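Local coordinates for GlcNAc Inducible Gene 2, GIG2 (Candida albicans, PDB 6AKZ), which binds an iron(III) ion and is probably an oxygenase of the DUF1479 family, within the cupin clan, encoded by a gene induced by N-acetylglucosamine, at residues E49-E52 against I53-G57; S79-F82 against K83-G86; L280-A283 against Y284-R288; L322-D325 against K326-H330. All coordinates share one frame; numbering follows the deposited sequence.

Interaction 1 of 4, residues E49-E52 against I53-G57; sequences EFTE and IAKIG
Ile-53, Ala-54 and Lys-55 donate i to i+4 backbone hydrogen bonds to the carbonyls of Glu-49, Phe-50 and Thr-51, near the C-terminal end of helix 32-56. The Ala-54 N to Phe-50 O bond is 3.0 Å long and nearly straight at 168°. The next one but one, Ile-56 N to Glu-52 O, is weak, with an angle of 127°. Three side-chain pairs run alongside each other. Glu-52 reaches Ile-56 with its aliphatic part: CG lies 3.5 Å from Ile-56 CD1. Glu-52 CG is anti to its backbone N (chi1 174°), which sends the chain along the Ile-56 side chain. On another side of the helix, Thr-51 turns its methyl CG2 to Lys-55 CE at 3.7 Å. Its hydroxyl OG1 bonds back to Asn-47 O instead. Ile-53 CD1 comes obliquely to the Phe-50 ring, 4.1 Å from Phe-50 CD1. This buried pair belongs to the inner side, where Phe-50 also meets Leu-280 of helix 278-287. Gly-57 then leaves the helix with positive phi, and its N bonds to Ile-53 O at 2.9 Å. Across the segments, the charged and hydroxyl side chains make contact through carbon. The hydrogen bonds there are all backbone ones, and the last, from Ile-56 N, is weak.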
loop_
_atom_site.group_PDB
_atom_site.type_symbol
_atom_site.label_atom_id
_atom_site.label_comp_id
_atom_site.label_asym_id
_atom_site.label_seq_id
_atom_site.Cartn_x
_atom_site.Cartn_y
_atom_site.Cartn_z
ATOM N N GLU A 49 4.800 -20.788 -11.616
ATOM C CA GLU A 49 5.028 -20.293 -10.249
ATOM C C GLU A 49 3.668 -20.244 -9.553
ATOM O O GLU A 49 3.598 -20.553 -8.355
ATOM C CB GLU A 49 5.654 -18.917 -10.246
ATOM C CG GLU A 49 5.793 -18.313 -8.837
ATOM C CD GLU A 49 6.678 -17.079 -8.712
ATOM O OE1 GLU A 49 7.890 -17.201 -9.016
ATOM O OE2 GLU A 49 6.197 -15.986 -8.262
ATOM N N PHE A 50 2.599 -19.889 -10.262
ATOM C CA PHE A 50 1.281 -19.711 -9.584
ATOM C C PHE A 50 0.676 -21.080 -9.291
ATOM O O PHE A 50 -0.022 -21.225 -8.293
ATOM C CB PHE A 50 0.257 -18.808 -10.265
ATOM C CG PHE A 50 0.644 -17.349 -10.367
ATOM C CD1 PHE A 50 1.889 -16.852 -9.920
ATOM C CD2 PHE A 50 -0.270 -16.461 -10.910
ATOM C CE1 PHE A 50 2.217 -15.511 -10.063
ATOM C CE2 PHE A 50 0.037 -15.108 -10.993
ATOM C CZ PHE A 50 1.305 -14.646 -10.594
ATOM N N THR A 51 1.008 -22.079 -10.120
ATOM C CA THR A 51 0.715 -23.439 -9.789
ATOM C C THR A 51 1.370 -23.828 -8.481
ATOM O O THR A 51 0.689 -24.467 -7.643
ATOM C CB THR A 51 1.094 -24.371 -10.949
ATOM O OG1 THR A 51 0.261 -24.102 -12.069
ATOM C CG2 THR A 51 0.960 -25.861 -10.569
ATOM N N GLU A 52 2.675 -23.571 -8.319
ATOM C CA GLU A 52 3.370 -23.930 -7.093
ATOM C C GLU A 52 2.693 -23.243 -5.893
ATOM O O GLU A 52 2.435 -23.844 -4.913
ATOM C CB GLU A 52 4.860 -23.630 -7.196
ATOM C CG GLU A 52 5.606 -23.855 -5.920
ATOM C CD GLU A 52 7.111 -23.560 -5.951
ATOM O OE1 GLU A 52 7.786 -24.280 -6.714
ATOM O OE2 GLU A 52 7.671 -22.766 -5.092
ATOM N N ILE A 53 2.292 -21.989 -6.052
ATOM C CA ILE A 53 1.688 -21.261 -4.951
ATOM C C ILE A 53 0.419 -21.956 -4.524
ATOM O O ILE A 53 0.178 -22.197 -3.354
ATOM C CB ILE A 53 1.379 -19.797 -5.292
ATOM C CG1 ILE A 53 2.675 -19.054 -5.466
ATOM C CG2 ILE A 53 0.456 -19.208 -4.201
ATOM C CD1 ILE A 53 2.495 -17.604 -5.935
ATOM N N ALA A 54 -0.430 -22.206 -5.514
ATOM C CA ALA A 54 -1.741 -22.864 -5.293
ATOM C C ALA A 54 -1.565 -24.222 -4.556
ATOM O O ALA A 54 -2.371 -24.595 -3.686
ATOM C CB ALA A 54 -2.426 -23.069 -6.612
ATOM N N LYS A 55 -0.546 -24.961 -4.914
ATOM C CA LYS A 55 -0.320 -26.268 -4.325
ATOM C C LYS A 55 0.351 -26.222 -2.947
ATOM O O LYS A 55 0.411 -27.251 -2.261
ATOM C CB LYS A 55 0.481 -27.211 -5.248
ATOM C CG LYS A 55 -0.249 -27.581 -6.537
ATOM C CD LYS A 55 0.521 -28.451 -7.493
ATOM C CE LYS A 55 -0.370 -28.767 -8.691
ATOM N NZ LYS A 55 -1.478 -29.661 -8.281
ATOM N N ILE A 56 0.926 -25.105 -2.572
ATOM C CA ILE A 56 1.602 -24.969 -1.269
ATOM C C ILE A 56 0.593 -24.407 -0.290
ATOM O O ILE A 56 0.445 -24.966 0.844
ATOM C CB ILE A 56 2.909 -24.162 -1.348
ATOM C CG1 ILE A 56 4.010 -24.925 -2.160
ATOM C CG2 ILE A 56 3.509 -23.882 0.009
ATOM C CD1 ILE A 56 5.174 -24.035 -2.462
ATOM N N GLY A 57 -0.108 -23.341 -0.706
ATOM C CA GLY A 57 -1.093 -22.693 0.137
ATOM C C GLY A 57 -0.474 -21.610 1.038
ATOM O O GLY A 57 0.590 -21.076 0.727
#

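Interaction 2 of 4, residues S79-F82 against K83-G86; sequences SELF and KQRG
Leu-81 and Arg-85 both place CG beside the backbone N (chi1 -74° and -65°), and this lays the two side chains next to each other, one turn apart on helix 76-85. The arginine is extended from CG to NE. Its guanidinium therefore comes level with the leucine methyl CD2, which sits over one face, toward the rim. CD2 is 3.5 Å from Arg-85 NE and 3.6 Å from CZ. Gln-84 holds the same group at its edge: Arg-85 NE bonds to Gln-84 OE1 at 2.7 Å, almost straight at 170°. This acceptor lies in the guanidinium plane, but the donor stands above the amide plane of the glutamine. Arg-85 NH1 goes to Tyr-60 O, and the tyrosine ring adds a cation-pi contact. Phe-82 points its ring to the buried side, where CE1 is 3.8 Å from Gly-86 C. The backbone closes the helix with Gly-86 N to Phe-82 O at 2.7 Å. Gly-86 has positive phi and leads into strand 87-91 of the beta-alpha-beta unit. The bond to Gln-84 and the methyl on one face probably restrict rotation of the guanidinium. Its positive charge is probably balanced in part by the carbonyl oxygens of Gln-84 and Tyr-60 and by the tyrosine ring.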
loop_
_atom_site.group_PDB
_atom_site.type_symbol
_atom_site.label_atom_id
_atom_site.label_comp_id
_atom_site.label_asym_id
_atom_site.label_seq_id
_atom_site.Cartn_x
_atom_site.Cartn_y
_atom_site.Cartn_z
ATOM N N SER A 79 14.371 -11.320 3.905
ATOM C CA SER A 79 14.466 -10.258 2.925
ATOM C C SER A 79 14.294 -10.742 1.539
ATOM O O SER A 79 13.470 -10.186 0.762
ATOM C CB SER A 79 15.804 -9.482 3.099
ATOM O OG SER A 79 16.019 -8.503 2.075
ATOM N N GLU A 80 15.045 -11.800 1.169
ATOM C CA GLU A 80 14.939 -12.344 -0.141
ATOM C C GLU A 80 13.547 -12.843 -0.473
ATOM O O GLU A 80 13.006 -12.568 -1.559
ATOM C CB GLU A 80 15.950 -13.485 -0.324
ATOM C CG GLU A 80 17.364 -13.019 -0.160
ATOM C CD GLU A 80 18.368 -14.192 -0.237
ATOM O OE1 GLU A 80 18.049 -15.341 0.197
ATOM O OE2 GLU A 80 19.499 -13.910 -0.637
ATOM N N LEU A 81 12.959 -13.537 0.460
ATOM C CA LEU A 81 11.576 -14.027 0.243
ATOM C C LEU A 81 10.550 -12.831 0.160
ATOM O O LEU A 81 9.579 -12.842 -0.639
ATOM C CB LEU A 81 11.194 -15.030 1.346
ATOM C CG LEU A 81 11.863 -16.379 1.187
ATOM C CD1 LEU A 81 11.910 -17.141 2.494
ATOM C CD2 LEU A 81 11.149 -17.076 0.040
ATOM N N PHE A 82 10.735 -11.853 1.004
ATOM C CA PHE A 82 9.847 -10.670 1.050
ATOM C C PHE A 82 9.940 -9.902 -0.274
ATOM O O PHE A 82 8.914 -9.603 -0.849
ATOM C CB PHE A 82 10.161 -9.753 2.174
ATOM C CG PHE A 82 9.402 -8.440 2.093
ATOM C CD1 PHE A 82 8.030 -8.411 2.220
ATOM C CD2 PHE A 82 10.095 -7.281 1.818
ATOM C CE1 PHE A 82 7.348 -7.206 2.161
ATOM C CE2 PHE A 82 9.431 -6.084 1.692
ATOM C CZ PHE A 82 8.034 -6.067 1.796
ATOM N N LYS A 83 11.151 -9.660 -0.817
ATOM C CA LYS A 83 11.215 -8.975 -2.074
ATOM C C LYS A 83 10.572 -9.745 -3.236
ATOM O O LYS A 83 10.123 -9.124 -4.176
ATOM C CB LYS A 83 12.630 -8.559 -2.426
ATOM C CG LYS A 83 13.195 -7.566 -1.414
ATOM C CD LYS A 83 14.417 -6.858 -1.985
ATOM C CE LYS A 83 14.733 -5.639 -1.171
ATOM N NZ LYS A 83 15.667 -4.650 -1.827
ATOM N N GLN A 84 10.637 -11.079 -3.234
ATOM C CA GLN A 84 9.980 -11.907 -4.242
ATOM C C GLN A 84 8.463 -11.939 -4.082
ATOM O O GLN A 84 7.679 -11.825 -5.054
ATOM C CB GLN A 84 10.550 -13.362 -4.206
ATOM C CG GLN A 84 9.811 -14.338 -5.131
ATOM C CD GLN A 84 9.882 -15.873 -4.832
ATOM O OE1 GLN A 84 10.043 -16.384 -3.701
ATOM N NE2 GLN A 84 9.749 -16.601 -5.892
ATOM N N ARG A 85 8.036 -12.102 -2.860
ATOM C CA ARG A 85 6.650 -12.452 -2.608
ATOM C C ARG A 85 5.768 -11.273 -2.231
ATOM O O ARG A 85 4.520 -11.361 -2.350
ATOM C CB ARG A 85 6.592 -13.570 -1.557
ATOM C CG ARG A 85 7.221 -14.845 -2.094
ATOM C CD ARG A 85 7.360 -16.011 -1.161
ATOM N NE ARG A 85 8.192 -17.032 -1.832
ATOM C CZ ARG A 85 8.167 -18.301 -1.490
ATOM N NH1 ARG A 85 7.412 -18.709 -0.458
ATOM N NH2 ARG A 85 8.950 -19.167 -2.127
ATOM N N GLY A 86 6.426 -10.195 -1.779
ATOM C CA GLY A 86 5.792 -8.893 -1.572
ATOM C C GLY A 86 4.911 -8.777 -0.348
ATOM O O GLY A 86 4.098 -7.845 -0.230
#

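Interaction 3 of 4, residues L280-A283 against Y284-R288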
loop_
_atom_site.group_PDB
_atom_site.type_symbol
_atom_site.label_atom_id
_atom_site.label_comp_id
_atom_site.label_asym_id
_atom_site.label_seq_id
_atom_site.Cartn_x
_atom_site.Cartn_y
_atom_site.Cartn_z
ATOM N N LEU A 280 5.935 -10.970 -10.974
ATOM C CA LEU A 280 5.067 -11.558 -11.999
ATOM C C LEU A 280 3.720 -10.885 -12.047
ATOM O O LEU A 280 3.138 -10.668 -13.138
ATOM C CB LEU A 280 4.913 -13.065 -11.785
ATOM C CG LEU A 280 6.124 -13.905 -11.998
ATOM C CD1 LEU A 280 5.836 -15.361 -11.782
ATOM C CD2 LEU A 280 6.740 -13.695 -13.350
ATOM N N SER A 281 3.170 -10.576 -10.870
ATOM C CA SER A 281 1.929 -9.845 -10.802
ATOM C C SER A 281 1.918 -8.518 -11.602
ATOM O O SER A 281 1.015 -8.259 -12.389
ATOM C CB SER A 281 1.473 -9.605 -9.377
ATOM O OG SER A 281 0.989 -10.786 -8.721
ATOM N N MET A 282 2.878 -7.670 -11.332
ATOM C CA MET A 282 2.913 -6.391 -11.979
ATOM C C MET A 282 3.323 -6.444 -13.467
ATOM O O MET A 282 2.905 -5.625 -14.241
ATOM C CB MET A 282 3.752 -5.378 -11.192
ATOM C CG MET A 282 3.164 -4.987 -9.838
ATOM S SD MET A 282 1.449 -4.455 -9.914
ATOM C CE MET A 282 1.486 -3.056 -11.023
ATOM N N ALA A 283 4.109 -7.414 -13.847
ATOM C CA ALA A 283 4.448 -7.593 -15.270
ATOM C C ALA A 283 3.129 -7.889 -15.955
ATOM O O ALA A 283 2.838 -7.345 -16.984
ATOM C CB ALA A 283 5.458 -8.707 -15.433
ATOM N N TYR A 284 2.302 -8.735 -15.390
ATOM C CA TYR A 284 1.063 -9.153 -16.033
ATOM C C TYR A 284 0.047 -8.025 -16.073
ATOM O O TYR A 284 -0.527 -7.701 -17.132
ATOM C CB TYR A 284 0.470 -10.324 -15.250
ATOM C CG TYR A 284 -0.797 -10.885 -15.854
ATOM C CD1 TYR A 284 -0.780 -11.850 -16.882
ATOM C CD2 TYR A 284 -2.038 -10.451 -15.378
ATOM C CE1 TYR A 284 -1.987 -12.354 -17.399
ATOM C CE2 TYR A 284 -3.222 -10.960 -15.896
ATOM C CZ TYR A 284 -3.191 -11.915 -16.875
ATOM O OH TYR A 284 -4.416 -12.387 -17.342
ATOM N N ILE A 285 -0.092 -7.338 -14.957
ATOM C CA ILE A 285 -1.060 -6.252 -14.809
ATOM C C ILE A 285 -0.694 -5.146 -15.771
ATOM O O ILE A 285 -1.590 -4.689 -16.491
ATOM C CB ILE A 285 -1.165 -5.741 -13.371
ATOM C CG1 ILE A 285 -1.904 -6.825 -12.551
ATOM C CG2 ILE A 285 -1.945 -4.451 -13.213
ATOM C CD1 ILE A 285 -1.720 -6.796 -11.057
ATOM N N MET A 286 0.556 -4.695 -15.727
ATOM C CA MET A 286 0.955 -3.546 -16.560
ATOM C C MET A 286 0.820 -3.804 -18.032
ATOM O O MET A 286 0.548 -2.887 -18.768
ATOM C CB MET A 286 2.350 -3.033 -16.244
ATOM C CG MET A 286 2.459 -2.488 -14.810
ATOM S SD MET A 286 1.158 -1.348 -14.212
ATOM C CE MET A 286 1.290 -0.005 -15.391
ATOM N N LEU A 287 1.129 -5.014 -18.456
ATOM C CA LEU A 287 0.970 -5.382 -19.855
ATOM C C LEU A 287 -0.406 -5.834 -20.278
ATOM O O LEU A 287 -0.682 -5.897 -21.492
ATOM C CB LEU A 287 1.985 -6.464 -20.240
ATOM C CG LEU A 287 3.462 -6.088 -20.151
ATOM C CD1 LEU A 287 4.374 -7.233 -20.482
ATOM C CD2 LEU A 287 3.808 -4.945 -21.050
ATOM N N ARG A 288 -1.276 -6.154 -19.344
ATOM C CA ARG A 288 -2.618 -6.628 -19.701
ATOM C C ARG A 288 -3.459 -5.733 -20.684
ATOM O O ARG A 288 -4.139 -6.306 -21.545
ATOM C CB ARG A 288 -3.418 -7.015 -18.488
ATOM C CG ARG A 288 -4.692 -7.791 -18.786
ATOM C CD ARG A 288 -4.483 -9.120 -19.445
ATOM N NE ARG A 288 -5.776 -9.858 -19.492
ATOM C CZ ARG A 288 -5.997 -10.963 -20.188
ATOM N NH1 ARG A 288 -5.050 -11.466 -20.948
ATOM N NH2 ARG A 288 -7.195 -11.569 -20.081
#
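Met-282 lays its terminal methyl against the thioether of Met-286, one turn further along helix 278-287. CE is 3.6 Å from Met-286 SD and 4.0 Å from Met-286 CG. The two chains cross at a slant. The bend of Met-282 at chi2 (-52°) puts its SD 4.1 Å from Ile-285 CD1, and that at chi3 (-59°) turns CE to Met-286. Helix 199-202 adds Arg-200 against both methionines. Ile-285 itself is close to the backbone: its CD1 lies 3.4 Å from Ser-281 O. Four i to i+4 backbone bonds join the segments, from Tyr-284, Ile-285, Met-286 and Leu-287. The bond from Met-286 N to Met-282 O is typical at 2.9 Å and 162°.

Tyr-284 leaves on another side. Its CB passes 3.4 Å from Leu-280 O, and the ring then leads away to meet Trp-39. The tyrosine OH lies over the centre of one face of the Arg-288 guanidinium, 3.5 Å above its plane, and is hydrogen-bonded to His-330 ND1. Arg-288 makes a salt bridge to Asp-294. All eight touching residues are buried. They belong to a buried alpha-helix, packed against helix 32-56 on one side, with the Ile-285 side chain about 12 Å from the iron of the cupin-clan metal site.

Interaction 4 of 4, residues L322-D325 against K326-H330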
loop_
_atom_site.group_PDB
_atom_site.type_symbol
_atom_site.label_atom_id
_atom_site.label_comp_id
_atom_site.label_asym_id
_atom_site.label_seq_id
_atom_site.Cartn_x
_atom_site.Cartn_y
_atom_site.Cartn_z
ATOM N N LEU A 322 -7.669 -0.593 -8.655
ATOM C CA LEU A 322 -7.667 -1.287 -9.909
ATOM C C LEU A 322 -8.225 -2.656 -9.642
ATOM O O LEU A 322 -7.621 -3.442 -8.875
ATOM C CB LEU A 322 -6.237 -1.436 -10.506
ATOM C CG LEU A 322 -6.047 -2.420 -11.658
ATOM C CD1 LEU A 322 -6.693 -1.838 -12.905
ATOM C CD2 LEU A 322 -4.621 -2.711 -11.981
ATOM N N PHE A 323 -9.344 -2.979 -10.296
ATOM C CA PHE A 323 -9.995 -4.260 -10.077
ATOM C C PHE A 323 -9.480 -5.372 -10.972
ATOM O O PHE A 323 -9.283 -5.214 -12.163
ATOM C CB PHE A 323 -11.506 -4.057 -10.143
ATOM C CG PHE A 323 -12.013 -3.426 -8.914
ATOM C CD1 PHE A 323 -11.943 -4.121 -7.724
ATOM C CD2 PHE A 323 -12.461 -2.120 -8.901
ATOM C CE1 PHE A 323 -12.384 -3.572 -6.546
ATOM C CE2 PHE A 323 -12.903 -1.553 -7.733
ATOM C CZ PHE A 323 -12.856 -2.276 -6.551
ATOM N N LEU A 324 -9.248 -6.519 -10.353
ATOM C CA LEU A 324 -8.549 -7.648 -11.011
ATOM C C LEU A 324 -9.441 -8.845 -11.103
ATOM O O LEU A 324 -8.987 -9.934 -11.493
ATOM C CB LEU A 324 -7.280 -8.010 -10.215
ATOM C CG LEU A 324 -6.323 -6.814 -10.055
ATOM C CD1 LEU A 324 -5.235 -7.168 -9.031
ATOM C CD2 LEU A 324 -5.718 -6.379 -11.362
ATOM N N ASP A 325 -10.695 -8.662 -10.807
ATOM C CA ASP A 325 -11.603 -9.839 -10.670
ATOM C C ASP A 325 -12.251 -10.314 -11.954
ATOM O O ASP A 325 -12.840 -11.403 -11.963
ATOM C CB ASP A 325 -12.705 -9.581 -9.687
ATOM C CG ASP A 325 -13.567 -8.411 -10.074
ATOM O OD1 ASP A 325 -13.031 -7.374 -10.590
ATOM O OD2 ASP A 325 -14.776 -8.553 -9.861
ATOM N N LYS A 326 -12.160 -9.531 -13.007
ATOM C CA LYS A 326 -12.844 -9.814 -14.273
ATOM C C LYS A 326 -11.907 -10.141 -15.460
ATOM O O LYS A 326 -12.091 -11.148 -16.155
ATOM C CB LYS A 326 -13.740 -8.615 -14.581
ATOM C CG LYS A 326 -15.010 -8.922 -15.326
ATOM C CD LYS A 326 -16.091 -7.868 -15.072
ATOM C CE LYS A 326 -17.101 -7.873 -16.216
ATOM N NZ LYS A 326 -18.457 -7.381 -15.826
ATOM N N PHE A 327 -10.937 -9.288 -15.723
ATOM C CA PHE A 327 -10.125 -9.417 -16.956
ATOM C C PHE A 327 -8.673 -9.801 -16.709
ATOM O O PHE A 327 -7.831 -9.646 -17.556
ATOM C CB PHE A 327 -10.216 -8.146 -17.749
ATOM C CG PHE A 327 -11.648 -7.704 -18.007
ATOM C CD1 PHE A 327 -12.431 -8.371 -18.947
ATOM C CD2 PHE A 327 -12.203 -6.629 -17.329
ATOM C CE1 PHE A 327 -13.761 -7.973 -19.163
ATOM C CE2 PHE A 327 -13.519 -6.221 -17.551
ATOM C CZ PHE A 327 -14.291 -6.910 -18.477
ATOM N N TYR A 328 -8.387 -10.361 -15.543
ATOM C CA TYR A 328 -7.005 -10.741 -15.179
ATOM C C TYR A 328 -6.979 -12.238 -14.763
ATOM O O TYR A 328 -6.514 -12.633 -13.655
ATOM C CB TYR A 328 -6.494 -9.818 -14.069
ATOM C CG TYR A 328 -6.376 -8.384 -14.505
ATOM C CD1 TYR A 328 -7.489 -7.515 -14.551
ATOM C CD2 TYR A 328 -5.165 -7.884 -14.887
ATOM C CE1 TYR A 328 -7.349 -6.176 -14.953
ATOM C CE2 TYR A 328 -5.018 -6.605 -15.381
ATOM C CZ TYR A 328 -6.085 -5.710 -15.357
ATOM O OH TYR A 328 -5.843 -4.416 -15.831
ATOM N N PRO A 329 -7.479 -13.113 -15.654
ATOM C CA PRO A 329 -7.714 -14.511 -15.173
ATOM C C PRO A 329 -6.490 -15.351 -14.805
ATOM O O PRO A 329 -6.625 -16.253 -13.976
ATOM C CB PRO A 329 -8.437 -15.180 -16.352
ATOM C CG PRO A 329 -7.887 -14.428 -17.543
ATOM C CD PRO A 329 -7.771 -12.992 -17.086
ATOM N N HIS A 330 -5.320 -15.050 -15.348
ATOM C CA HIS A 330 -4.131 -15.772 -15.042
ATOM C C HIS A 330 -3.671 -15.504 -13.614
ATOM O O HIS A 330 -2.864 -16.240 -13.118
ATOM C CB HIS A 330 -2.972 -15.399 -15.970
ATOM C CG HIS A 330 -3.225 -15.706 -17.418
ATOM N ND1 HIS A 330 -3.962 -14.877 -18.236
ATOM C CD2 HIS A 330 -2.795 -16.722 -18.202
ATOM C CE1 HIS A 330 -4.001 -15.376 -19.455
ATOM N NE2 HIS A 330 -3.311 -16.497 -19.466
HETATM O O HOH W 1 -10.966 -6.887 -13.868
HETATM O O HOH W 2 -10.022 -11.780 -13.593
#
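The Tyr-328 ring carries the Leu-324 methyl CD2 over the centre of one face, and water 1 lies at its edge, in plane. This is a CH-pi contact in the loop that follows strand 322-323, which pairs with iron-site strand 192-193 in this cupin-clan protein. CD2 is 3.7 Å from the ring centroid and only 7° off the ring normal. Leu-324 CG is anti to the carbonyl carbon (chi1 -57°), and from there CD2 reaches the ring. The Phe-323 carbonyl comes in obliquely, its O being 3.5 Å from Tyr-328 CE1. At the far end of the ring, Leu-322 crosses at about a right angle, with CD1 4.0 Å from Tyr-328 OH. That hydroxyl is hydrogen-bonded to Pro-313 O. A second flat group, the Phe-327 ring, has Lys-326 CG over one face, offset toward the rim.

No direct hydrogen bond joins the two segments. Two waters do the bridging instead. Water 1 accepts from Lys-326 N and donates to Phe-323 O. These bonds fasten the turn of the chain back to the strand end. Leu-324 O also accepts from His-332 NE2. Helix 278-287 packs against the segment 322-325, with Ile-285 touching Leu-322 and Leu-324. Phe-323 packs on the iron ligand His-192. Water 2 donates to Leu-324 O at 3.0 Å and accepts from Tyr-328 N at 2.9 Å.

Overall arrangement
Interactions 1, 3 and 4 meet one another. Interactions 3 and 4 are closest, with centres 11 Å apart. Tyr-284 OH and His-330 ND1 are 2.7 Å apart, a probable hydrogen bond, and Arg-288 NE probably bonds to Phe-327 O at 2.8 Å. Interaction 1 packs on both: Phe-50 CE1 lies 4.0 Å from Leu-280 CD1, and Phe-50 CD2 lies 3.4 Å from His-330 O. Interaction 2 touches only interaction 1, where Glu-49 meets Gln-84. Interaction 4 comes nearest the iron, with the Phe-323 side chain about 8 Å from the bound ion. His-192, Asp-194 and His-355 hold that ion. Interaction 1 lies away from that site.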